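Local atomic coordinates of putative peptidase (Chlamydophila abortus, PDB entry 3CE2), a protein that is a putative zinc metallopeptidase of the M3B family, probably acting as an oligopeptidase that degrades a variety of small bioactive peptides. Residues A[77-81]-A[418-422]; A[412-417]-A[567-572]. One frame throughout, in Å; residues are numbered along the deposited sequence.

Contact 1 of 2, residues A[77-81]-A[418-422]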
ATOM      1  N   PHE A  77     -14.616  13.529  17.207  1.00 50.88           N
ATOM      2  CA  PHE A  77     -13.341  12.838  17.420  1.00 50.13           C
ATOM      3  C   PHE A  77     -13.377  11.959  18.662  1.00 49.57           C
ATOM      4  O   PHE A  77     -12.684  10.954  18.748  1.00 47.49           O
ATOM      5  CB  PHE A  77     -12.165  13.814  17.510  1.00 43.87           C
ATOM      6  CG  PHE A  77     -11.859  14.505  16.212  1.00 46.69           C
ATOM      7  CD1 PHE A  77     -12.148  13.887  14.992  1.00 48.68           C
ATOM      8  CD2 PHE A  77     -11.284  15.768  16.200  1.00 38.60           C
ATOM      9  CE1 PHE A  77     -11.864  14.522  13.763  1.00 44.18           C
ATOM     10  CE2 PHE A  77     -11.002  16.412  14.988  1.00 43.09           C
ATOM     11  CZ  PHE A  77     -11.287  15.780  13.765  1.00 46.13           C
ATOM     12  N   SER A  78     -14.195  12.345  19.625  1.00 49.89           N
ATOM     13  CA  SER A  78     -14.231  11.660  20.896  1.00 51.14           C
ATOM     14  C   SER A  78     -14.955  10.328  20.732  1.00 54.76           C
ATOM     15  O   SER A  78     -14.493   9.297  21.219  1.00 54.11           O
ATOM     16  CB  SER A  78     -14.973  12.523  21.914  1.00 54.46           C
ATOM     17  OG  SER A  78     -14.595  12.156  23.221  1.00 55.17           O
ATOM     18  N   ILE A  79     -16.102  10.383  20.057  1.00 52.45           N
ATOM     19  CA  ILE A  79     -16.913   9.216  19.741  1.00 53.49           C
ATOM     20  C   ILE A  79     -16.115   8.271  18.855  1.00 57.79           C
ATOM     21  O   ILE A  79     -15.916   7.088  19.191  1.00 55.11           O
ATOM     22  CB  ILE A  79     -18.214   9.642  19.017  1.00 51.51           C
ATOM     23  CG1 ILE A  79     -19.205  10.252  20.019  1.00 49.64           C
ATOM     24  CG2 ILE A  79     -18.855   8.464  18.299  1.00 54.66           C
ATOM     25  CD1 ILE A  79     -20.314  11.021  19.371  1.00 43.44           C
ATOM     26  N   GLU A  80     -15.638   8.820  17.741  1.00 55.70           N
ATOM     27  CA  GLU A  80     -14.863   8.076  16.763  1.00 54.97           C
ATOM     28  C   GLU A  80     -13.753   7.327  17.458  1.00 52.45           C
ATOM     29  O   GLU A  80     -13.443   6.175  17.126  1.00 51.47           O
ATOM     30  CB  GLU A  80     -14.282   9.024  15.721  1.00 53.42           C
ATOM     31  CG  GLU A  80     -13.380   8.372  14.710  1.00 62.18           C
ATOM     32  CD  GLU A  80     -12.777   9.370  13.719  1.00 67.80           C
ATOM     33  OE1 GLU A  80     -13.345  10.480  13.548  1.00 70.26           O
ATOM     34  OE2 GLU A  80     -11.734   9.037  13.105  1.00 73.77           O
ATOM     35  N   ARG A  81     -13.157   7.971  18.445  1.00 48.10           N
ATOM     36  CA  ARG A  81     -12.037   7.365  19.110  1.00 46.02           C
ATOM     37  C   ARG A  81     -12.477   6.103  19.859  1.00 52.36           C
ATOM     38  O   ARG A  81     -11.772   5.079  19.830  1.00 50.08           O
ATOM     39  CB  ARG A  81     -11.414   8.374  20.041  1.00 50.88           C
ATOM     40  CG  ARG A  81     -10.233   7.877  20.810  1.00 56.18           C
ATOM     41  CD  ARG A  81      -9.645   9.047  21.538  1.00 59.48           C
ATOM     42  NE  ARG A  81      -8.688   8.616  22.543  1.00 59.35           N
ATOM     43  CZ  ARG A  81      -7.872   9.451  23.169  1.00 53.78           C
ATOM     44  NH1 ARG A  81      -7.907  10.746  22.873  1.00 46.36           N
ATOM     45  NH2 ARG A  81      -7.026   8.989  24.073  1.00 49.67           N
ATOM     46  N   PRO A 418      -1.784  14.319  18.054  1.00 39.91           N
ATOM     47  CA  PRO A 418      -3.096  14.145  18.630  1.00 38.75           C
ATOM     48  C   PRO A 418      -3.904  13.173  17.743  1.00 45.63           C
ATOM     49  O   PRO A 418      -3.456  12.789  16.643  1.00 44.38           O
ATOM     50  CB  PRO A 418      -3.676  15.562  18.621  1.00 32.55           C
ATOM     51  CG  PRO A 418      -2.983  16.248  17.490  1.00 38.98           C
ATOM     52  CD  PRO A 418      -1.636  15.590  17.320  1.00 37.31           C
ATOM     53  N   PHE A 419      -5.074  12.775  18.232  1.00 47.18           N
ATOM     54  CA  PHE A 419      -5.839  11.683  17.641  1.00 43.52           C
ATOM     55  C   PHE A 419      -6.111  11.950  16.186  1.00 43.24           C
ATOM     56  O   PHE A 419      -5.929  11.089  15.340  1.00 43.58           O
ATOM     57  CB  PHE A 419      -7.154  11.483  18.393  1.00 42.33           C
ATOM     58  CG  PHE A 419      -8.138  10.628  17.670  1.00 43.05           C
ATOM     59  CD1 PHE A 419      -8.005   9.246  17.663  1.00 47.23           C
ATOM     60  CD2 PHE A 419      -9.195  11.197  16.987  1.00 39.22           C
ATOM     61  CE1 PHE A 419      -8.919   8.440  16.982  1.00 43.96           C
ATOM     62  CE2 PHE A 419     -10.113  10.394  16.303  1.00 46.08           C
ATOM     63  CZ  PHE A 419      -9.970   9.015  16.301  1.00 41.97           C
ATOM     64  N   HIS A 420      -6.524  13.163  15.879  1.00 43.47           N
ATOM     65  CA  HIS A 420      -6.968  13.437  14.519  1.00 46.19           C
ATOM     66  C   HIS A 420      -5.797  13.620  13.530  1.00 43.63           C
ATOM     67  O   HIS A 420      -6.022  13.795  12.342  1.00 47.20           O
ATOM     68  CB  HIS A 420      -7.863  14.675  14.517  1.00 47.28           C
ATOM     69  CG  HIS A 420      -7.160  15.917  14.974  1.00 48.12           C
ATOM     70  ND1 HIS A 420      -6.925  16.193  16.302  1.00 53.59           N
ATOM     71  CD2 HIS A 420      -6.620  16.945  14.277  1.00 46.60           C
ATOM     72  CE1 HIS A 420      -6.273  17.338  16.407  1.00 50.65           C
ATOM     73  NE2 HIS A 420      -6.082  17.817  15.191  1.00 50.50           N
ATOM     74  N   ASP A 421      -4.556  13.598  14.013  1.00 38.02           N
ATOM     75  CA  ASP A 421      -3.422  13.851  13.140  1.00 38.13           C
ATOM     76  C   ASP A 421      -2.546  12.630  13.097  1.00 36.18           C
ATOM     77  O   ASP A 421      -1.573  12.599  12.368  1.00 47.75           O
ATOM     78  CB  ASP A 421      -2.583  15.027  13.655  1.00 46.27           C
ATOM     79  CG  ASP A 421      -3.037  16.377  13.115  1.00 48.62           C
ATOM     80  OD1 ASP A 421      -4.092  16.471  12.455  1.00 54.44           O
ATOM     81  OD2 ASP A 421      -2.317  17.372  13.359  1.00 57.87           O
ATOM     82  N   ALA A 422      -2.894  11.615  13.865  1.00 37.88           N
ATOM     83  CA  ALA A 422      -1.988  10.477  14.085  1.00 42.43           C
ATOM     84  C   ALA A 422      -1.880   9.452  12.957  1.00 43.41           C
ATOM     85  O   ALA A 422      -0.868   8.775  12.821  1.00 50.92           O
ATOM     86  CB  ALA A 422      -2.356   9.778  15.366  1.00 40.34           C
TER

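Contact 2 of 2, residues A[412-417]-A[567-572]. With ZN (zinc ion), chain G.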
ATOM      1  N   PHE A 412       5.197   5.322  17.013  1.00 41.96           N
ATOM      2  CA  PHE A 412       5.799   6.643  17.090  1.00 39.70           C
ATOM      3  C   PHE A 412       4.803   7.764  16.832  1.00 40.47           C
ATOM      4  O   PHE A 412       4.829   8.770  17.521  1.00 53.81           O
ATOM      5  CB  PHE A 412       6.941   6.764  16.095  1.00 44.91           C
ATOM      6  CG  PHE A 412       8.233   6.203  16.580  1.00 40.39           C
ATOM      7  CD1 PHE A 412       8.674   6.457  17.866  1.00 46.60           C
ATOM      8  CD2 PHE A 412       9.038   5.468  15.733  1.00 40.49           C
ATOM      9  CE1 PHE A 412       9.898   5.963  18.299  1.00 44.97           C
ATOM     10  CE2 PHE A 412      10.260   4.959  16.154  1.00 39.77           C
ATOM     11  CZ  PHE A 412      10.691   5.212  17.436  1.00 42.57           C
ATOM     12  N   SER A 413       3.928   7.588  15.848  1.00 43.24           N
ATOM     13  CA  SER A 413       2.932   8.601  15.496  1.00 42.36           C
ATOM     14  C   SER A 413       1.895   8.826  16.574  1.00 45.78           C
ATOM     15  O   SER A 413       1.478   9.961  16.801  1.00 48.69           O
ATOM     16  CB  SER A 413       2.233   8.261  14.182  1.00 37.28           C
ATOM     17  OG  SER A 413       3.101   8.512  13.094  1.00 44.09           O
ATOM     18  N   ARG A 414       1.468   7.747  17.221  1.00 47.99           N
ATOM     19  CA  ARG A 414       0.447   7.833  18.271  1.00 50.30           C
ATOM     20  C   ARG A 414       0.988   8.517  19.510  1.00 51.70           C
ATOM     21  O   ARG A 414       0.297   9.315  20.139  1.00 53.47           O
ATOM     22  CB  ARG A 414      -0.049   6.445  18.651  1.00 48.98           C
ATOM     23  CG  ARG A 414      -1.028   5.879  17.657  1.00 51.46           C
ATOM     24  CD  ARG A 414      -1.130   4.395  17.804  1.00 49.75           C
ATOM     25  NE  ARG A 414      -1.819   3.847  16.655  1.00 51.68           N
ATOM     26  CZ  ARG A 414      -1.903   2.555  16.387  1.00 50.70           C
ATOM     27  NH1 ARG A 414      -1.361   1.659  17.208  1.00 53.64           N
ATOM     28  NH2 ARG A 414      -2.547   2.171  15.300  1.00 46.80           N
ATOM     29  N   LYS A 415       2.231   8.184  19.840  1.00 45.18           N
ATOM     30  CA  LYS A 415       2.953   8.781  20.943  1.00 44.38           C
ATOM     31  C   LYS A 415       3.207  10.296  20.754  1.00 46.25           C
ATOM     32  O   LYS A 415       3.359  11.022  21.721  1.00 49.75           O
ATOM     33  CB  LYS A 415       4.276   8.037  21.115  1.00 43.96           C
ATOM     34  CG  LYS A 415       4.835   8.049  22.499  1.00 55.99           C
ATOM     35  CD  LYS A 415       5.613   6.757  22.794  1.00 65.29           C
ATOM     36  CE  LYS A 415       7.028   7.066  23.340  1.00 69.59           C
ATOM     37  NZ  LYS A 415       8.024   7.436  22.253  1.00 67.44           N
ATOM     38  N   HIS A 416       3.258  10.787  19.526  1.00 44.17           N
ATOM     39  CA  HIS A 416       3.568  12.205  19.340  1.00 46.64           C
ATOM     40  C   HIS A 416       2.479  13.043  18.677  1.00 47.36           C
ATOM     41  O   HIS A 416       2.640  14.233  18.579  1.00 55.20           O
ATOM     42  CB  HIS A 416       4.904  12.401  18.596  1.00 47.91           C
ATOM     43  CG  HIS A 416       6.112  11.960  19.378  1.00 50.30           C
ATOM     44  ND1 HIS A 416       6.653  10.694  19.268  1.00 43.39           N
ATOM     45  CD2 HIS A 416       6.878  12.618  20.286  1.00 49.81           C
ATOM     46  CE1 HIS A 416       7.712  10.598  20.056  1.00 42.34           C
ATOM     47  NE2 HIS A 416       7.866  11.749  20.690  1.00 49.22           N
ATOM     48  N   GLN A 417       1.367  12.464  18.236  1.00 45.07           N
ATOM     49  CA  GLN A 417       0.352  13.285  17.565  1.00 38.12           C
ATOM     50  C   GLN A 417      -0.987  13.272  18.265  1.00 40.45           C
ATOM     51  O   GLN A 417      -1.329  12.320  18.966  1.00 44.57           O
ATOM     52  CB  GLN A 417       0.149  12.832  16.116  1.00 37.02           C
ATOM     53  CG  GLN A 417       1.402  12.814  15.325  1.00 32.82           C
ATOM     54  CD  GLN A 417       1.877  14.217  15.015  1.00 35.66           C
ATOM     55  OE1 GLN A 417       1.070  15.140  14.851  1.00 43.10           O
ATOM     56  NE2 GLN A 417       3.180  14.376  14.876  1.00 31.38           N
ATOM     57  N   LEU A 567       8.756   9.252  11.289  1.00 37.82           N
ATOM     58  CA  LEU A 567       7.898   8.224  11.816  1.00 37.06           C
ATOM     59  C   LEU A 567       6.954   8.829  12.847  1.00 43.24           C
ATOM     60  O   LEU A 567       5.807   8.395  12.976  1.00 43.81           O
ATOM     61  CB  LEU A 567       8.749   7.118  12.434  1.00 38.20           C
ATOM     62  CG  LEU A 567       9.521   6.256  11.443  1.00 41.41           C
ATOM     63  CD1 LEU A 567      10.160   5.070  12.119  1.00 41.13           C
ATOM     64  CD2 LEU A 567       8.579   5.768  10.390  1.00 45.01           C
ATOM     65  N   LYS A 568       7.442   9.839  13.578  1.00 46.49           N
ATOM     66  CA  LYS A 568       6.658  10.499  14.632  1.00 38.26           C
ATOM     67  C   LYS A 568       5.714  11.566  14.095  1.00 39.31           C
ATOM     68  O   LYS A 568       5.046  12.248  14.877  1.00 33.01           O
ATOM     69  CB  LYS A 568       7.588  11.142  15.637  1.00 39.42           C
ATOM     70  CG  LYS A 568       8.556  10.140  16.203  1.00 47.34           C
ATOM     71  CD  LYS A 568       9.622  10.781  17.090  1.00 44.54           C
ATOM     72  CE  LYS A 568      10.797   9.806  17.236  1.00 47.54           C
ATOM     73  NZ  LYS A 568      11.539   9.997  18.495  1.00 44.97           N
ATOM     74  N   SER A 569       5.648  11.718  12.771  1.00 36.70           N
ATOM     75  CA  SER A 569       4.886  12.817  12.193  1.00 36.80           C
ATOM     76  C   SER A 569       3.439  12.471  11.934  1.00 39.01           C
ATOM     77  O   SER A 569       2.626  13.375  11.728  1.00 41.75           O
ATOM     78  CB  SER A 569       5.538  13.333  10.908  1.00 38.86           C
ATOM     79  OG  SER A 569       6.876  13.731  11.159  1.00 39.64           O
ATOM     80  N   GLY A 570       3.118  11.173  11.934  1.00 37.17           N
ATOM     81  CA  GLY A 570       1.772  10.721  11.591  1.00 30.05           C
ATOM     82  C   GLY A 570       1.257  11.366  10.322  1.00 33.43           C
ATOM     83  O   GLY A 570       1.957  11.437   9.308  1.00 32.73           O
ATOM     84  N   GLY A 571       0.034  11.869  10.376  1.00 37.34           N
ATOM     85  CA  GLY A 571      -0.545  12.568   9.234  1.00 33.42           C
ATOM     86  C   GLY A 571      -0.758  14.046   9.525  1.00 39.76           C
ATOM     87  O   GLY A 571      -1.793  14.595   9.169  1.00 40.07           O
ATOM     88  N   SER A 572       0.228  14.700  10.147  1.00 37.10           N
ATOM     89  CA  SER A 572       0.074  16.093  10.580  1.00 39.46           C
ATOM     90  C   SER A 572       0.175  17.137   9.471  1.00 43.44           C
ATOM     91  O   SER A 572      -0.089  18.314   9.684  1.00 50.69           O
ATOM     92  CB  SER A 572       1.070  16.427  11.688  1.00 35.71           C
ATOM     93  OG  SER A 572       2.360  15.973  11.364  1.00 36.79           O
TER
HETATM   94 ZN    ZN G 706       9.847  12.523  20.710  0.50 51.01          ZN

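Contact 1 of 2, residues A[77-81]-A[418-422]
Phe419 lies in the loop that leaves the zinc-binding HExxH helix 394-416 of this M3 metallopeptidase, and its ring packs against Phe77, Glu80 and Arg81 of helix 66-96. The contact is a surface one, away from the metal sites, made mainly by aromatic rings and side-chain carbons, with the Phe77 carbonyl and a Glu80 carboxylate oxygen also against the Phe419 ring. Phe419 reaches the helix because its CG stands anti to the backbone N (chi1 166°). Arg81 CB then lies over one face of the Phe419 ring, a CH-pi contact with CB 4.1 Å from the ring centroid. A long arginine suits this place: its methylenes slide past the ring in the opposite direction, while its guanidinium group goes on to a salt bridge with Asp381. Glu80 brings CG to the edge of the same ring, CG being 3.8 Å from Phe419 CZ, with the carboxylate turned 74° to the ring plane. Further round the same rim, Phe77 CB is 4.0 Å from Phe419 CD2. His420 extends the contact along the loop. Its imidazole is nearly parallel to the Phe77 ring, but the two are slid so far apart that they barely overlap; His420 NE2 is hydrogen-bonded to the carbonyl of Pro147. The Phe77 face is met instead by the His420 methylene, whose CB stands 3.8 Å from the Phe77 ring centroid, in a CH-pi contact.

Contact 2 of 2, residues A[412-417]-A[567-572]
Ser413 holds OG anti to its own carbonyl carbon (chi1 -74°), and Gln417 bends at chi2 (-72°), which points both polar ends at the main chain of 567-572. Ser413 OG donates to Leu567 O at 2.7 Å. Gln417 NE2 donates to Lys568 O at 2.8 Å; this bond is nearly straight, with an N-H...O angle of 167°, and it uses a lone pair in the carbonyl plane. Small serine and longer glutamine thus take two successive carbonyls where helix 559-567 runs out. The union is one of two helix ends: the C-terminal part of the HExxH helix 394-416 lies against the turn in which Gly570 leaves helical geometry. Glycine suits the place: its phi is positive, and it has no side chain to direct at Ser413 and Gln417; its CA is 3.6 Å from Ser413 CB. Beside this polar part, Phe412 supplies the apolar one, its CD2 3.7 Å from Leu567 CB, and Lys568 CE lies over a face of its ring. The extended lysine runs alongside His416, pointing the same way, with Lys568 CD 3.5 Å from His416 CE1 over the imidazole. That imidazole has its rotation fixed by ND1, which donates in the ring plane to Phe412 O at 3.2 Å, while NE2 on the far side of the ring binds a zinc ion at 2.1 Å. The carbonyl would be expected to make the imidazole a better electron donor to the metal. Ser569 O accepts bonds from both N and OG of Ser572, whose CB is 3.4 Å from Gln417 OE1.

Overall arrangement
From the N terminus the chain passes 77-81 on helix 66-96 and, 336 residues intervening, reaches 418-422, where contact 1 closes the longer loop. Just before that, 412-417 lies at the C-terminal part of the HExxH helix; after 149 intervening residues, 567-572 returns to it and closes contact 2. The segments alternate, so the loops cross rather than nest. Because 412-417 runs directly into 418-422, one continuous piece of chain binds the N-terminal helix 66-96 on one side and the turn after helix 559-567 on the other. The contacts also touch: Asp421 O and Gly571 N, 2.7 Å apart, probably form a backbone hydrogen bond, and Ala422 packs on Ser413 and Gln417.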